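PDB 3B1O: ribokinase, putative from Burkholderia thailandensis, which is a nucleoside kinase of the PfkB (ribokinase) family, phosphorylating nucleosides, and is captured here in its ligand-free form. Local coordinates for the interface of chains A and B. Residues are numbered along the deposited sequence; one frame, centred on the assembly and turned at random. Chains: chain A/B, Ribokinase, putative.

Contacts 1 and 2 follow one parallel strand pairing between the two copies, with strand 34-38 of chain B laid beside strand 113-118 of chain A. Their C-alpha centres lie about 13 Å apart, and B:Ser36 belongs to both. Contact 1 holds the start of the pairing and one residue each from 3-10 helix 168-173 and helix 193-203 of chain A; contact 2 holds its end and the loop residues beyond. Residues known to bind inosine or AMP come from both chains here, so each nucleoside site may be composite. The two-fold repeats both contacts with the chains exchanged, which would suit a dimer, although the structure alone does not prove that assembly.

Contact 1: the interface of chains A and B. Residues chain A 113, 169, 194; chain B 26, 34-36.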
loop_
_atom_site.group_PDB
_atom_site.type_symbol
_atom_site.label_atom_id
_atom_site.label_comp_id
_atom_site.label_asym_id
_atom_site.label_seq_id
_atom_site.Cartn_x
_atom_site.Cartn_y
_atom_site.Cartn_z
ATOM N N GLN A 113 -4.216 -1.281 -14.040
ATOM C CA GLN A 113 -3.459 -1.263 -12.784
ATOM C C GLN A 113 -2.535 -0.067 -12.612
ATOM O O GLN A 113 -1.936 0.430 -13.581
ATOM C CB GLN A 113 -2.646 -2.559 -12.626
ATOM C CG GLN A 113 -3.512 -3.803 -12.442
ATOM C CD GLN A 113 -2.705 -5.017 -12.049
ATOM O OE1 GLN A 113 -1.606 -5.248 -12.563
ATOM N NE2 GLN A 113 -3.247 -5.804 -11.129
ATOM N N GLN A 169 8.962 -3.281 -16.261
ATOM C CA GLN A 169 8.714 -2.025 -15.558
ATOM C C GLN A 169 10.010 -1.285 -15.209
ATOM O O GLN A 169 9.970 -0.154 -14.743
ATOM C CB GLN A 169 7.889 -2.284 -14.278
ATOM C CG GLN A 169 6.427 -2.750 -14.507
ATOM C CD GLN A 169 5.564 -1.759 -15.327
ATOM O OE1 GLN A 169 6.086 -0.937 -16.107
ATOM N NE2 GLN A 169 4.228 -1.853 -15.168
ATOM N N TYR A 194 3.770 -2.285 -25.876
ATOM C CA TYR A 194 4.072 -0.864 -25.655
ATOM C C TYR A 194 5.534 -0.690 -25.201
ATOM O O TYR A 194 6.205 0.259 -25.606
ATOM C CB TYR A 194 3.031 -0.137 -24.759
ATOM C CG TYR A 194 3.017 -0.588 -23.321
ATOM C CD1 TYR A 194 3.946 -0.088 -22.402
ATOM C CD2 TYR A 194 2.060 -1.509 -22.865
ATOM C CE1 TYR A 194 3.944 -0.509 -21.066
ATOM C CE2 TYR A 194 2.048 -1.939 -21.528
ATOM C CZ TYR A 194 2.994 -1.437 -20.635
ATOM O OH TYR A 194 3.005 -1.881 -19.317
ATOM N N LEU B 26 -2.903 4.427 -22.017
ATOM C CA LEU B 26 -2.528 3.842 -23.306
ATOM C C LEU B 26 -3.736 3.870 -24.251
ATOM O O LEU B 26 -4.885 3.789 -23.797
ATOM C CB LEU B 26 -1.969 2.415 -23.129
ATOM C CG LEU B 26 -0.897 2.189 -22.046
ATOM C CD1 LEU B 26 -0.790 0.714 -21.652
ATOM C CD2 LEU B 26 0.480 2.747 -22.450
ATOM N N ASN B 34 -1.236 0.442 -16.945
ATOM C CA ASN B 34 -0.502 -0.593 -16.211
ATOM C C ASN B 34 0.807 0.029 -15.763
ATOM O O ASN B 34 1.888 -0.349 -16.210
ATOM C CB ASN B 34 -0.269 -1.817 -17.097
ATOM C CG ASN B 34 0.110 -3.061 -16.303
ATOM O OD1 ASN B 34 0.247 -3.031 -15.075
ATOM N ND2 ASN B 34 0.278 -4.170 -17.014
ATOM N N LEU B 35 0.677 1.026 -14.905
ATOM C CA LEU B 35 1.777 1.863 -14.500
ATOM C C LEU B 35 2.391 1.280 -13.246
ATOM O O LEU B 35 1.683 0.975 -12.288
ATOM C CB LEU B 35 1.261 3.276 -14.234
ATOM C CG LEU B 35 2.173 4.350 -13.621
ATOM C CD1 LEU B 35 3.381 4.648 -14.524
ATOM C CD2 LEU B 35 1.345 5.627 -13.347
ATOM N N SER B 36 3.705 1.104 -13.269
ATOM C CA SER B 36 4.465 0.860 -12.046
ATOM C C SER B 36 5.547 1.922 -11.933
ATOM O O SER B 36 6.177 2.280 -12.922
ATOM C CB SER B 36 5.099 -0.527 -12.067
ATOM O OG SER B 36 5.674 -0.825 -10.813
#
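The backbone carbonyl oxygen of B:Asn34 takes a hydrogen bond from the side-chain amide of A:Gln169, with NE2 3.0 Å from O. This is an inter-chain β-sheet edge in a PfkB-family kinase, where strand 34-38 of chain B enters chain A and is gripped through its main chain. The oxygen lies in the plane of the glutamine amide, on a moderately straight bond, yet NE2 stands above the carbonyl plane, 41° out of it. A:Gln169 arrives there because its chain bends at the second torsion (chi2 -59°), which turns the amide back toward the strand. The same bend lays its aliphatic stem and amide carbon alongside B:Ser36, whose CB is 3.5 Å from CD. Both residues bind inosine and AMP, so this packing may bring two parts of a nucleoside site together from different chains.

One residue along the same strand, the amide N of B:Leu35 donates to the main-chain O of A:Gln113, on strand 113-118, at 3.0 Å, as part of the parallel bridge between A:Gln113 and B:Asn34. Their side chains run side by side in the same direction with amide planes 62° apart; OD1 of B:Asn34 rests 3.8 Å from CB of A:Gln113.

Beside the strand, A:Tyr194 crosses B:Asn34 nearly at a right angle, its phenol OH 3.6 Å from the carbonyl O that A:Gln169 grips. B:Leu26 meets this tyrosine from a loop: its methyl CD1 touches ring carbon CD2 at 3.8 Å, while the other methyl, CD2, lies over one ring face near the rim.

Contact 2: the interface of chains A and B. Residues chain A 116-119, 122; chain B 36-40.
A:Phe117 meets the partner strand through both of its main-chain polar groups. Its N donates to the carbonyl O of B:Phe37 at 2.8 Å, and its O accepts from N of B:Val39, also at 2.8 Å. The two bonds straddle B:Leu38 and illustrate how a parallel sheet can be continued across a subunit boundary, with A:Ala116 bridging B:Phe37 and A:Phe117 bridging B:Leu38.

Apolar groups pack around this ladder. The methyl CB of A:Ala116 lies 3.8 Å from CE2 of B:Phe37, whose ring presents a face to CA of the alanine, with that atom displaced toward the rim. A chi1 of 51°, with CG between the backbone N and the carbonyl carbon, brings the phenyl ring alongside the alanine. B:Val39 turns its CG2 branch inward, 3.5 Å from O of A:Phe117 and against the backbone of A:His118.

B:Leu38 projects beside A:Phe117, the two side chains pointing the same way. One methyl, CD2, does most of the touching: it reaches CG of A:Pro119 at 3.8 Å and ring carbon CD2 of A:Phe117 at 4.0 Å. The tip of A:Met122 closes on the same methyl, its CE 4.1 Å away, after the methionine chain bends at chi3. The aromatic ring of A:Phe117, a residue that binds inosine and AMP, lies beside B:Leu38 with CG anti to the backbone N (chi1 -161°), while its CB stays 4.0 Å from the hydroxyl OG of B:Ser36.

Further out, A:Met122 belongs to the 3-10 helix 120-127 that follows strand 113-118, joined to it through A:Pro119. On the other chain, strand 34-38 ends here, and B:Val39 and B:Pro40 begin the connection to strand 42-47.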
loop_
_atom_site.group_PDB
_atom_site.type_symbol
_atom_site.label_atom_id
_atom_site.label_comp_id
_atom_site.label_asym_id
_atom_site.label_seq_id
_atom_site.Cartn_x
_atom_site.Cartn_y
_atom_site.Cartn_z
ATOM N N ALA A 116 2.486 1.361 -7.021
ATOM C CA ALA A 116 3.605 2.010 -6.338
ATOM C C ALA A 116 4.519 0.931 -5.767
ATOM O O ALA A 116 4.120 0.148 -4.888
ATOM C CB ALA A 116 3.135 2.933 -5.242
ATOM N N PHE A 117 5.747 0.904 -6.266
ATOM C CA PHE A 117 6.712 -0.141 -5.913
ATOM C C PHE A 117 7.774 0.377 -4.925
ATOM O O PHE A 117 8.638 1.201 -5.285
ATOM C CB PHE A 117 7.356 -0.713 -7.175
ATOM C CG PHE A 117 7.998 -2.046 -6.960
ATOM C CD1 PHE A 117 7.266 -3.211 -7.123
ATOM C CD2 PHE A 117 9.327 -2.126 -6.543
ATOM C CE1 PHE A 117 7.852 -4.461 -6.888
ATOM C CE2 PHE A 117 9.928 -3.358 -6.308
ATOM C CZ PHE A 117 9.186 -4.534 -6.476
ATOM N N HIS A 118 7.669 -0.082 -3.678
ATOM C CA HIS A 118 8.583 0.280 -2.600
ATOM C C HIS A 118 9.716 -0.745 -2.597
ATOM O O HIS A 118 9.563 -1.809 -2.022
ATOM C CB HIS A 118 7.834 0.242 -1.264
ATOM C CG HIS A 118 8.491 1.021 -0.164
ATOM N ND1 HIS A 118 8.172 0.838 1.168
ATOM C CD2 HIS A 118 9.432 1.995 -0.194
ATOM C CE1 HIS A 118 8.879 1.674 1.911
ATOM N NE2 HIS A 118 9.658 2.383 1.106
ATOM N N PRO A 119 10.856 -0.419 -3.228
ATOM C CA PRO A 119 11.848 -1.446 -3.546
ATOM C C PRO A 119 12.580 -2.078 -2.352
ATOM O O PRO A 119 12.883 -3.266 -2.394
ATOM C CB PRO A 119 12.823 -0.711 -4.473
ATOM C CG PRO A 119 12.692 0.715 -4.101
ATOM C CD PRO A 119 11.244 0.900 -3.768
ATOM N N MET A 122 15.450 -4.740 -2.568
ATOM C CA MET A 122 15.701 -4.839 -4.000
ATOM C C MET A 122 16.792 -3.866 -4.509
ATOM O O MET A 122 17.527 -4.175 -5.460
ATOM C CB MET A 122 14.407 -4.619 -4.794
ATOM C CG MET A 122 14.582 -4.898 -6.281
ATOM S SD MET A 122 13.135 -4.532 -7.291
ATOM C CE MET A 122 13.360 -2.794 -7.594
ATOM N N SER B 36 3.705 1.104 -13.269
ATOM C CA SER B 36 4.465 0.860 -12.046
ATOM C C SER B 36 5.547 1.922 -11.933
ATOM O O SER B 36 6.177 2.280 -12.922
ATOM C CB SER B 36 5.099 -0.527 -12.067
ATOM O OG SER B 36 5.674 -0.825 -10.813
ATOM N N PHE B 37 5.750 2.442 -10.729
ATOM C CA PHE B 37 6.813 3.401 -10.493
ATOM C C PHE B 37 7.457 3.165 -9.128
ATOM O O PHE B 37 6.799 2.723 -8.173
ATOM C CB PHE B 37 6.282 4.838 -10.608
ATOM C CG PHE B 37 5.049 5.095 -9.781
ATOM C CD1 PHE B 37 3.775 4.917 -10.331
ATOM C CD2 PHE B 37 5.155 5.507 -8.458
ATOM C CE1 PHE B 37 2.622 5.134 -9.576
ATOM C CE2 PHE B 37 3.998 5.733 -7.679
ATOM C CZ PHE B 37 2.726 5.538 -8.252
ATOM N N LEU B 38 8.742 3.476 -9.043
ATOM C CA LEU B 38 9.505 3.314 -7.814
ATOM C C LEU B 38 9.184 4.411 -6.807
ATOM O O LEU B 38 9.143 5.592 -7.156
ATOM C CB LEU B 38 11.000 3.347 -8.109
ATOM C CG LEU B 38 11.712 2.127 -8.674
ATOM C CD1 LEU B 38 13.188 2.478 -8.892
ATOM C CD2 LEU B 38 11.561 0.927 -7.746
ATOM N N VAL B 39 8.962 4.012 -5.560
ATOM C CA VAL B 39 8.833 4.967 -4.465
ATOM C C VAL B 39 9.933 4.689 -3.434
ATOM O O VAL B 39 9.714 3.985 -2.460
ATOM C CB VAL B 39 7.412 4.959 -3.834
ATOM C CG1 VAL B 39 6.397 5.462 -4.828
ATOM C CG2 VAL B 39 7.014 3.561 -3.357
ATOM N N PRO B 40 11.139 5.215 -3.668
ATOM C CA PRO B 40 12.199 4.944 -2.693
ATOM C C PRO B 40 12.083 5.773 -1.412
ATOM O O PRO B 40 12.600 5.366 -0.369
ATOM C CB PRO B 40 13.482 5.290 -3.451
ATOM C CG PRO B 40 13.084 5.486 -4.879
ATOM C CD PRO B 40 11.650 5.884 -4.870
#